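PDB 2YDT: Exo-1,5-alpha-L-arabinofuranobiosidase from Gibberella zeae, which probably cleaves alpha-1,5-linked L-arabinan from its chain ends, releasing arabinobiose, as an alpha-L-arabinofuranosidase-type glycoside hydrolase. Local coordinates for residues W242-R248 and A260-I264; H179-H185 and V197-Y203; K314-P318 and S362-K366. One frame throughout, in Å; residues are numbered along the deposited sequence.

Contact 1 of 3, residues W242-R248 and A260-I264; sequences WFPVYYR and AHHQI
Tyr246 and Gln263 meet through contrasting first torsions. Tyr246 has CG beside its backbone N (chi1 -87°). Gln263 has CG anti to its own N (chi1 -172°). The phenol ring therefore stands against the partner strand, and the glutamine chain runs over it. Gln263 CB lies 3.9 Å from the Tyr246 ring centroid, over its face, in a CH-pi contact. The amide is nearly parallel to the ring, and its NE2 comes within 3.7 Å of Trp242 CH2. The edge of Tyr246 also points at the face of His261. This is an edge-to-face pair with ring planes at 70°.

The other side of the sheet carries Tyr247 and His262. His262 CB sits over the Tyr247 ring, toward its rim, 3.5 Å from CZ. Ile264 CG1 touches the same ring at Tyr247 CD2. Further along, Ile264 CD1 packs on Val245 CG1.

The backbones pair antiparallel. Tyr247 N donates to His262 O at 2.8 Å, and His262 N donates back to Tyr247 O. Ile264 N reaches Val245 O at 3.0 Å.

The polar ends are held by other parts of the chain. Tyr247 OH bonds to Gly307 O and Trp312 NE1. Tyr203 OH bonds to His261 ND1 and to Arg248 NH2. Arg248 NH1 bonds to Phe256 O.

This hairpin forms the outer half of a four-stranded propeller blade. Strand 262-263 is the outermost strand, and strand 245-250 lies between it and strand 223-230, where Val245 packs on Val226 and Tyr247 on Ile224.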
loop_
_atom_site.group_PDB
_atom_site.type_symbol
_atom_site.label_atom_id
_atom_site.label_comp_id
_atom_site.label_asym_id
_atom_site.label_seq_id
_atom_site.Cartn_x
_atom_site.Cartn_y
_atom_site.Cartn_z
ATOM N N TRP A 242 10.116 17.831 -1.966
ATOM C CA TRP A 242 10.199 16.579 -1.255
ATOM C C TRP A 242 8.805 15.989 -0.987
ATOM O O TRP A 242 7.798 16.574 -1.424
ATOM C CB TRP A 242 11.020 16.697 0.041
ATOM C CG TRP A 242 10.398 17.440 1.176
ATOM C CD1 TRP A 242 9.644 18.563 1.106
ATOM C CD2 TRP A 242 10.514 17.122 2.562
ATOM N NE1 TRP A 242 9.252 18.940 2.344
ATOM C CE2 TRP A 242 9.810 18.113 3.271
ATOM C CE3 TRP A 242 11.130 16.098 3.270
ATOM C CZ2 TRP A 242 9.687 18.098 4.653
ATOM C CZ3 TRP A 242 11.054 16.108 4.641
ATOM C CH2 TRP A 242 10.323 17.108 5.325
ATOM N N PHE A 243 8.786 14.824 -0.359
ATOM C CA PHE A 243 7.578 14.008 -0.188
ATOM C C PHE A 243 7.336 13.647 1.284
ATOM O O PHE A 243 7.199 12.480 1.652
ATOM C CB PHE A 243 7.714 12.730 -1.055
ATOM C CG PHE A 243 7.826 12.984 -2.553
ATOM C CD1 PHE A 243 6.718 12.923 -3.385
ATOM C CD2 PHE A 243 9.056 13.289 -3.124
ATOM C CE1 PHE A 243 6.847 13.178 -4.757
ATOM C CE2 PHE A 243 9.172 13.519 -4.476
ATOM C CZ PHE A 243 8.078 13.454 -5.290
ATOM N N PRO A 244 7.194 14.650 2.167
ATOM C CA PRO A 244 6.974 14.344 3.571
ATOM C C PRO A 244 5.673 13.570 3.851
ATOM O O PRO A 244 4.690 13.732 3.127
ATOM C CB PRO A 244 6.925 15.742 4.217
ATOM C CG PRO A 244 6.451 16.620 3.148
ATOM C CD PRO A 244 7.122 16.094 1.895
ATOM N N VAL A 245 5.708 12.684 4.835
ATOM C CA VAL A 245 4.522 11.922 5.229
ATOM C C VAL A 245 3.527 12.821 5.970
ATOM O O VAL A 245 3.861 13.433 7.010
ATOM C CB VAL A 245 4.860 10.664 6.020
ATOM C CG1 VAL A 245 3.575 9.859 6.325
ATOM C CG2 VAL A 245 5.867 9.780 5.224
ATOM N N TYR A 246 2.307 12.902 5.434
ATOM C CA TYR A 246 1.206 13.642 6.060
ATOM C C TYR A 246 0.049 12.690 6.312
ATOM O O TYR A 246 -0.041 11.590 5.749
ATOM C CB TYR A 246 0.732 14.813 5.194
ATOM C CG TYR A 246 1.469 16.117 5.365
ATOM C CD1 TYR A 246 2.824 16.225 5.097
ATOM C CD2 TYR A 246 0.785 17.279 5.768
ATOM C CE1 TYR A 246 3.502 17.451 5.247
ATOM C CE2 TYR A 246 1.458 18.487 5.918
ATOM C CZ TYR A 246 2.802 18.561 5.637
ATOM O OH TYR A 246 3.476 19.781 5.758
ATOM N N TYR A 247 -0.856 13.119 7.183
ATOM C CA TYR A 247 -2.065 12.358 7.480
ATOM C C TYR A 247 -3.245 13.256 7.817
ATOM O O TYR A 247 -3.097 14.434 8.121
ATOM C CB TYR A 247 -1.812 11.338 8.586
ATOM C CG TYR A 247 -1.539 11.909 9.965
ATOM C CD1 TYR A 247 -2.569 12.103 10.907
ATOM C CD2 TYR A 247 -0.261 12.335 10.289
ATOM C CE1 TYR A 247 -2.272 12.603 12.196
ATOM C CE2 TYR A 247 0.027 12.857 11.520
ATOM C CZ TYR A 247 -0.989 13.001 12.457
ATOM O OH TYR A 247 -0.656 13.502 13.682
ATOM N N ARG A 248 -4.426 12.670 7.724
ATOM C CA ARG A 248 -5.687 13.284 8.086
ATOM C C ARG A 248 -6.502 12.314 8.929
ATOM O O ARG A 248 -6.365 11.085 8.802
ATOM C CB ARG A 248 -6.465 13.684 6.827
ATOM C CG ARG A 248 -5.754 14.736 5.985
ATOM C CD ARG A 248 -6.461 15.089 4.742
ATOM N NE ARG A 248 -5.686 16.034 3.931
ATOM C CZ ARG A 248 -6.211 16.931 3.102
ATOM N NH1 ARG A 248 -7.515 16.997 2.935
ATOM N NH2 ARG A 248 -5.442 17.761 2.414
ATOM N N ALA A 260 -8.284 18.758 8.344
ATOM C CA ALA A 260 -6.959 19.367 8.469
ATOM C C ALA A 260 -5.879 18.320 8.215
ATOM O O ALA A 260 -6.052 17.128 8.512
ATOM C CB ALA A 260 -6.784 19.948 9.869
ATOM N N HIS A 261 -4.762 18.758 7.654
ATOM C CA HIS A 261 -3.643 17.856 7.452
ATOM C C HIS A 261 -2.590 18.016 8.553
ATOM O O HIS A 261 -2.549 19.039 9.264
ATOM C CB HIS A 261 -3.035 17.984 6.036
ATOM C CG HIS A 261 -2.363 19.292 5.716
ATOM N ND1 HIS A 261 -2.091 19.663 4.414
ATOM C CD2 HIS A 261 -1.935 20.325 6.497
ATOM C CE1 HIS A 261 -1.506 20.851 4.412
ATOM N NE2 HIS A 261 -1.431 21.287 5.656
ATOM N N HIS A 262 -1.771 16.986 8.698
ATOM C CA HIS A 262 -0.735 16.927 9.729
ATOM C C HIS A 262 0.511 16.260 9.191
ATOM O O HIS A 262 0.427 15.149 8.716
ATOM C CB HIS A 262 -1.199 16.153 10.934
ATOM C CG HIS A 262 -2.471 16.658 11.527
ATOM N ND1 HIS A 262 -2.502 17.747 12.379
ATOM C CD2 HIS A 262 -3.757 16.250 11.378
ATOM C CE1 HIS A 262 -3.752 17.972 12.741
ATOM N NE2 HIS A 262 -4.533 17.092 12.143
ATOM N N GLN A 263 1.668 16.906 9.335
ATOM C CA GLN A 263 2.932 16.247 9.061
ATOM C C GLN A 263 3.313 15.324 10.193
ATOM O O GLN A 263 3.104 15.669 11.365
ATOM C CB GLN A 263 4.066 17.303 8.934
ATOM C CG GLN A 263 5.363 16.706 8.467
ATOM C CD GLN A 263 6.453 17.762 8.320
ATOM O OE1 GLN A 263 6.196 18.973 8.574
ATOM N NE2 GLN A 263 7.628 17.348 7.857
ATOM N N ILE A 264 3.894 14.167 9.880
ATOM C CA ILE A 264 4.474 13.307 10.902
ATOM C C ILE A 264 5.869 13.801 11.213
ATOM O O ILE A 264 6.723 13.843 10.347
ATOM C CB ILE A 264 4.589 11.815 10.505
ATOM C CG1 ILE A 264 3.216 11.233 10.303
ATOM C CG2 ILE A 264 5.338 11.022 11.635
ATOM C CD1 ILE A 264 3.191 9.690 10.002
HETATM O O HOH W 1 6.099 19.710 5.337
#

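Contact 2 of 3, residues H179-H185 and V197-Y203; sequences HSQKLVH and VVDDTKY. With EDG (1,4-dideoxy-1,4-imino-L-arabinitol), chain B.
Leu183 faces two residues at once in this antiparallel pair: Asp200 N (2.8 Å) and Thr201 N (3.3 Å) both donate to Leu183 O from the same face of its plane, a classic beta bulge. Beyond the bulge, His185 and Val198 exchange backbone bonds.

At the bulge Asp200 points toward the partner strand and meets His185. His185 ND1 donates to the syn lone pair of Asp200 OD1 at 2.6 Å, and ring and carboxylate are almost coplanar. His185 CG sits between its backbone N and carbonyl carbon (chi1 76°), which lays the ring alongside Val198. Val198 CB covers one face of it.

Lys182 NZ bridges to Asp199 OD1 at 3.0 Å. Lys202 NZ holds OD2 of Asp199 at 2.7 Å, and Asp175 is a second partner for Lys182. Lys202 CB lies over the His179 ring, and His179 ND1 makes a weak bond to Tyr203 O.

Next to Lys182, Gln181 grips the iminosugar. Its OE1 accepts from EDG O3' (2.8 Å), and its NE2 donates to EDG O2' (2.9 Å).

Around Asp199 the chemistry is that of paired charges: two lysines share it, which should favour its ionised form. The buried Asp200 may stabilise positive charge on His185.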
loop_
_atom_site.group_PDB
_atom_site.type_symbol
_atom_site.label_atom_id
_atom_site.label_comp_id
_atom_site.label_asym_id
_atom_site.label_seq_id
_atom_site.Cartn_x
_atom_site.Cartn_y
_atom_site.Cartn_z
ATOM N N HIS A 179 -4.310 19.827 -11.067
ATOM C CA HIS A 179 -3.450 19.170 -10.082
ATOM C C HIS A 179 -2.507 18.180 -10.746
ATOM O O HIS A 179 -2.957 17.238 -11.366
ATOM C CB HIS A 179 -4.298 18.440 -9.020
ATOM C CG HIS A 179 -5.305 19.318 -8.360
ATOM N ND1 HIS A 179 -4.989 20.216 -7.356
ATOM C CD2 HIS A 179 -6.642 19.403 -8.545
ATOM C CE1 HIS A 179 -6.090 20.854 -6.990
ATOM N NE2 HIS A 179 -7.110 20.374 -7.688
ATOM N N SER A 180 -1.197 18.397 -10.607
ATOM C CA SER A 180 -0.212 17.453 -11.161
ATOM C C SER A 180 -0.588 16.020 -10.751
ATOM O O SER A 180 -0.580 15.074 -11.587
ATOM C CB SER A 180 1.206 17.815 -10.678
ATOM O OG SER A 180 2.177 16.937 -11.199
ATOM N N GLN A 181 -0.946 15.859 -9.490
ATOM C CA GLN A 181 -1.618 14.650 -9.029
ATOM C C GLN A 181 -2.524 15.042 -7.853
ATOM O O GLN A 181 -2.235 16.008 -7.120
ATOM C CB GLN A 181 -0.641 13.576 -8.582
ATOM C CG GLN A 181 -1.267 12.192 -8.376
ATOM C CD GLN A 181 -0.239 11.109 -8.118
ATOM O OE1 GLN A 181 0.218 10.457 -9.041
ATOM N NE2 GLN A 181 0.214 10.978 -6.855
ATOM N N LYS A 182 -3.611 14.288 -7.681
ATOM C CA LYS A 182 -4.454 14.384 -6.499
ATOM C C LYS A 182 -4.804 12.961 -6.047
ATOM O O LYS A 182 -4.440 11.997 -6.708
ATOM C CB LYS A 182 -5.701 15.237 -6.773
ATOM C CG LYS A 182 -6.648 14.647 -7.816
ATOM C CD LYS A 182 -7.908 15.502 -8.021
ATOM C CE LYS A 182 -8.910 14.890 -8.956
ATOM N NZ LYS A 182 -10.093 15.868 -9.114
ATOM N N LEU A 183 -5.484 12.851 -4.917
ATOM C CA LEU A 183 -5.863 11.591 -4.284
ATOM C C LEU A 183 -7.380 11.504 -4.287
ATOM O O LEU A 183 -8.067 12.485 -3.973
ATOM C CB LEU A 183 -5.326 11.516 -2.845
ATOM C CG LEU A 183 -3.819 11.394 -2.789
ATOM C CD1 LEU A 183 -3.301 11.563 -1.376
ATOM C CD2 LEU A 183 -3.389 10.006 -3.346
ATOM N N VAL A 184 -7.893 10.343 -4.688
ATOM C CA VAL A 184 -9.320 10.135 -4.927
ATOM C C VAL A 184 -9.744 8.754 -4.527
ATOM O O VAL A 184 -8.906 7.891 -4.263
ATOM C CB VAL A 184 -9.695 10.316 -6.417
ATOM C CG1 VAL A 184 -9.219 11.645 -7.003
ATOM C CG2 VAL A 184 -9.137 9.179 -7.288
ATOM N N HIS A 185 -11.063 8.517 -4.488
ATOM C CA HIS A 185 -11.591 7.165 -4.275
ATOM C C HIS A 185 -12.840 6.930 -5.094
ATOM O O HIS A 185 -13.491 7.872 -5.573
ATOM C CB HIS A 185 -11.850 6.847 -2.804
ATOM C CG HIS A 185 -13.082 7.473 -2.226
ATOM N ND1 HIS A 185 -13.051 8.608 -1.438
ATOM C CD2 HIS A 185 -14.381 7.082 -2.271
ATOM C CE1 HIS A 185 -14.287 8.906 -1.056
ATOM N NE2 HIS A 185 -15.119 8.007 -1.567
ATOM N N VAL A 197 -16.051 9.285 -9.091
ATOM C CA VAL A 197 -14.820 9.651 -8.355
ATOM C C VAL A 197 -15.089 10.727 -7.311
ATOM O O VAL A 197 -15.755 11.749 -7.605
ATOM C CB VAL A 197 -13.743 10.088 -9.318
ATOM C CG1 VAL A 197 -12.472 10.578 -8.585
ATOM C CG2 VAL A 197 -13.370 8.947 -10.276
ATOM N N VAL A 198 -14.582 10.502 -6.095
ATOM C CA VAL A 198 -14.662 11.468 -4.987
ATOM C C VAL A 198 -13.240 11.884 -4.608
ATOM O O VAL A 198 -12.391 11.021 -4.353
ATOM C CB VAL A 198 -15.349 10.873 -3.775
ATOM C CG1 VAL A 198 -15.401 11.850 -2.546
ATOM C CG2 VAL A 198 -16.788 10.348 -4.130
ATOM N N ASP A 199 -12.989 13.195 -4.532
ATOM C CA ASP A 199 -11.661 13.684 -4.127
ATOM C C ASP A 199 -11.430 13.471 -2.634
ATOM O O ASP A 199 -12.341 13.715 -1.798
ATOM C CB ASP A 199 -11.519 15.158 -4.447
ATOM C CG ASP A 199 -11.428 15.436 -5.949
ATOM O OD1 ASP A 199 -11.260 14.499 -6.758
ATOM O OD2 ASP A 199 -11.680 16.599 -6.353
ATOM N N ASP A 200 -10.216 13.005 -2.296
ATOM C CA ASP A 200 -9.794 12.742 -0.932
ATOM C C ASP A 200 -8.806 13.790 -0.396
ATOM O O ASP A 200 -8.784 14.035 0.815
ATOM C CB ASP A 200 -9.145 11.362 -0.807
ATOM C CG ASP A 200 -10.110 10.229 -1.045
ATOM O OD1 ASP A 200 -11.279 10.343 -0.633
ATOM O OD2 ASP A 200 -9.662 9.225 -1.668
ATOM N N THR A 201 -7.943 14.308 -1.270
ATOM C CA THR A 201 -6.893 15.251 -0.884
ATOM C C THR A 201 -6.366 15.861 -2.166
ATOM O O THR A 201 -6.040 15.161 -3.121
ATOM C CB THR A 201 -5.739 14.560 -0.079
ATOM O OG1 THR A 201 -6.110 14.448 1.296
ATOM C CG2 THR A 201 -4.432 15.346 -0.162
ATOM N N LYS A 202 -6.319 17.188 -2.203
ATOM C CA LYS A 202 -5.793 17.916 -3.339
ATOM C C LYS A 202 -5.308 19.281 -2.879
ATOM O O LYS A 202 -5.775 19.807 -1.882
ATOM C CB LYS A 202 -6.830 18.097 -4.439
ATOM C CG LYS A 202 -8.053 18.894 -4.053
ATOM C CD LYS A 202 -9.138 18.719 -5.116
ATOM C CE LYS A 202 -10.397 19.472 -4.753
ATOM N NZ LYS A 202 -11.430 19.198 -5.780
ATOM N N TYR A 203 -4.368 19.842 -3.622
ATOM C CA TYR A 203 -3.695 21.082 -3.255
ATOM C C TYR A 203 -3.732 22.103 -4.397
ATOM O O TYR A 203 -3.543 21.783 -5.531
ATOM C CB TYR A 203 -2.264 20.782 -2.807
ATOM C CG TYR A 203 -2.231 20.090 -1.468
ATOM C CD1 TYR A 203 -2.376 20.786 -0.273
ATOM C CD2 TYR A 203 -2.140 18.703 -1.373
ATOM C CE1 TYR A 203 -2.381 20.150 0.928
ATOM C CE2 TYR A 203 -2.163 18.062 -0.173
ATOM C CZ TYR A 203 -2.274 18.779 1.010
ATOM O OH TYR A 203 -2.327 18.158 2.232
HETATM O "O2'" EDG B . 1.803 8.716 -6.074
HETATM C "C2'" EDG B . 2.984 8.918 -6.901
HETATM C "C1'" EDG B . 4.182 8.260 -6.247
HETATM N "N4'" EDG B . 4.546 7.150 -7.137
HETATM C "C3'" EDG B . 2.856 8.303 -8.301
HETATM O "O3'" EDG B . 2.685 9.272 -9.359
HETATM C "C4'" EDG B . 4.182 7.544 -8.493
HETATM C "C5'" EDG B . 4.137 6.387 -9.454
HETATM O "O5'" EDG B . 5.479 5.997 -9.706
HETATM O O HOH W 2 -9.923 21.176 -7.707
HETATM O O HOH W 3 -3.065 18.097 -5.505
#

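Contact 3 of 3, residues K314-P318 and S362-K366; sequences KWDVP and SEVMK. With MN (manganese (II) ion), chain M; MN (manganese (II) ion), chain K.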
loop_
_atom_site.group_PDB
_atom_site.type_symbol
_atom_site.label_atom_id
_atom_site.label_comp_id
_atom_site.label_asym_id
_atom_site.label_seq_id
_atom_site.Cartn_x
_atom_site.Cartn_y
_atom_site.Cartn_z
ATOM N N LYS A 314 9.761 7.223 17.293
ATOM C CA LYS A 314 10.515 6.522 16.264
ATOM C C LYS A 314 11.310 5.380 16.884
ATOM O O LYS A 314 11.928 5.576 17.944
ATOM C CB LYS A 314 11.425 7.509 15.588
ATOM C CG LYS A 314 12.551 6.920 14.702
ATOM C CD LYS A 314 13.425 8.013 14.135
ATOM C CE LYS A 314 14.558 8.366 15.091
ATOM N NZ LYS A 314 15.683 9.010 14.395
ATOM N N TRP A 315 11.349 4.219 16.227
ATOM C CA TRP A 315 12.024 3.008 16.725
ATOM C C TRP A 315 12.746 2.243 15.623
ATOM O O TRP A 315 12.182 2.015 14.540
ATOM C CB TRP A 315 11.055 2.029 17.420
ATOM C CG TRP A 315 10.009 2.680 18.292
ATOM C CD1 TRP A 315 8.759 3.041 17.917
ATOM C CD2 TRP A 315 10.140 3.080 19.662
ATOM N NE1 TRP A 315 8.081 3.627 18.956
ATOM C CE2 TRP A 315 8.910 3.656 20.046
ATOM C CE3 TRP A 315 11.159 2.972 20.610
ATOM C CZ2 TRP A 315 8.679 4.150 21.334
ATOM C CZ3 TRP A 315 10.929 3.454 21.886
ATOM C CH2 TRP A 315 9.706 4.034 22.235
ATOM N N ASP A 316 13.975 1.795 15.902
ATOM C CA ASP A 316 14.713 0.963 14.965
ATOM C C ASP A 316 14.124 -0.414 14.885
ATOM O O ASP A 316 13.593 -0.951 15.872
ATOM C CB ASP A 316 16.192 0.826 15.404
ATOM C CG ASP A 316 16.949 2.082 15.276
ATOM O OD1 ASP A 316 16.842 2.762 14.235
ATOM O OD2 ASP A 316 17.691 2.421 16.223
ATOM N N VAL A 317 14.220 -1.002 13.682
ATOM C CA VAL A 317 13.816 -2.375 13.448
ATOM C C VAL A 317 14.849 -3.024 12.521
ATOM O O VAL A 317 15.612 -2.302 11.884
ATOM C CB VAL A 317 12.396 -2.452 12.777
ATOM C CG1 VAL A 317 11.278 -1.942 13.738
ATOM C CG2 VAL A 317 12.400 -1.713 11.444
ATOM N N PRO A 318 14.867 -4.358 12.434
ATOM C CA PRO A 318 15.912 -4.971 11.618
ATOM C C PRO A 318 15.684 -5.029 10.114
ATOM O O PRO A 318 16.592 -5.393 9.367
ATOM C CB PRO A 318 16.002 -6.387 12.153
ATOM C CG PRO A 318 14.756 -6.633 12.868
ATOM C CD PRO A 318 14.172 -5.343 13.275
ATOM N N SER A 362 6.347 -4.811 21.830
ATOM C CA SER A 362 6.760 -4.830 23.260
ATOM C C SER A 362 8.286 -4.808 23.414
ATOM O O SER A 362 8.810 -4.349 24.445
ATOM C CB SER A 362 6.160 -6.032 23.989
ATOM O OG SER A 362 6.581 -7.277 23.494
ATOM N N GLU A 363 9.014 -5.258 22.394
ATOM C CA GLU A 363 10.486 -5.243 22.416
ATOM C C GLU A 363 11.106 -4.075 21.668
ATOM O O GLU A 363 12.065 -3.458 22.119
ATOM C CB GLU A 363 11.005 -6.573 21.868
ATOM C CG GLU A 363 10.358 -7.749 22.604
ATOM C CD GLU A 363 10.824 -9.116 22.163
ATOM O OE1 GLU A 363 11.076 -9.292 20.951
ATOM O OE2 GLU A 363 10.912 -10.035 23.029
ATOM N N VAL A 364 10.555 -3.766 20.492
ATOM C CA VAL A 364 10.976 -2.628 19.696
ATOM C C VAL A 364 10.765 -1.279 20.382
ATOM O O VAL A 364 11.573 -0.353 20.204
ATOM C CB VAL A 364 10.225 -2.669 18.325
ATOM C CG1 VAL A 364 10.365 -1.360 17.586
ATOM C CG2 VAL A 364 10.756 -3.854 17.500
ATOM N N MET A 365 9.695 -1.161 21.158
ATOM C CA MET A 365 9.302 0.115 21.722
ATOM C C MET A 365 9.897 0.330 23.119
ATOM O O MET A 365 9.194 0.660 24.049
ATOM C CB MET A 365 7.787 0.258 21.729
ATOM C CG MET A 365 7.160 0.283 20.317
ATOM S SD MET A 365 5.349 0.468 20.298
ATOM C CE MET A 365 5.204 2.167 20.851
ATOM N N LYS A 366 11.206 0.188 23.201
ATOM C CA LYS A 366 12.009 0.542 24.379
ATOM C C LYS A 366 13.130 1.491 23.979
ATOM O O LYS A 366 13.622 1.427 22.843
ATOM C CB LYS A 366 12.622 -0.718 24.917
ATOM C CG LYS A 366 11.621 -1.677 25.466
ATOM C CD LYS A 366 12.094 -3.112 25.330
ATOM C CE LYS A 366 13.629 -3.267 25.132
ATOM N NZ LYS A 366 13.956 -4.258 24.049
HETATM MN MN MN M . 17.781 4.607 13.577
HETATM MN MN MN K . 11.450 -11.951 23.006
HETATM O O HOH W 4 13.993 -0.504 18.636
HETATM O O HOH W 5 11.082 -11.826 20.688
HETATM O O HOH W 6 9.770 -13.147 23.097
HETATM O O HOH W 7 17.072 5.658 14.728
#
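Trp315 and Met365 form the tight part of this contact. Met365 CA lies over the six-membered ring of Trp315, 3.6 Å from its centroid. The methionine side chain crosses the indole at about a right angle, with Met365 CG 3.7 Å from Trp315 NE1. Its sulfur stands obliquely to the five-membered ring, a Met-aromatic contact. Trp315 NE1 itself bonds to Thr302 OG1. Val364 has CG1 anti to its backbone N (chi1 167°), which presses this methyl against Trp315 CB at 3.5 Å. The same methyl meets Val317 CG1 at 4.0 Å. Lys366 O lies at the edge of the indole.

The other side is loose and wet. A water joins the two segments by donating to both Asp316 O and Val364 O. Two acidic side chains leave the packed zone for manganese. Asp316 OD1 binds one ion at 2.2 Å, and Glu299 completes the protein part of that site. Glu363 OE2 binds a second ion at 2.0 Å, with two waters beside it. Lys366 NZ folds back onto Glu363 O at 2.8 Å.

The chain leaves its short helix in an inverse gamma turn centred on Met365. The C-terminal tail rests on the outermost strand of the neighbouring blade, next to the closure of a six-bladed beta-propeller.

In the fold
The chain begins in strand 11-17, which shares a sheet with the C-terminal strands and so closes the propeller. After two further blades, contact 2 closes the hairpin loop between strands 182-188 and 198-201. Contact 1 follows in the next blade and closes the loop between strands 245-250 and 262-263. Contact 3 spans a longer loop, from strand 313-315 to helix 361-364, across the closing sheet. The three are in series; none nests or crosses. Contacts 1 and 2 touch, with Tyr203 and Thr201 of contact 2 meeting Arg248 of contact 1. Contact 3 stands apart, its centre about 22 Å from that of contact 1 and about 34 Å from that of contact 2.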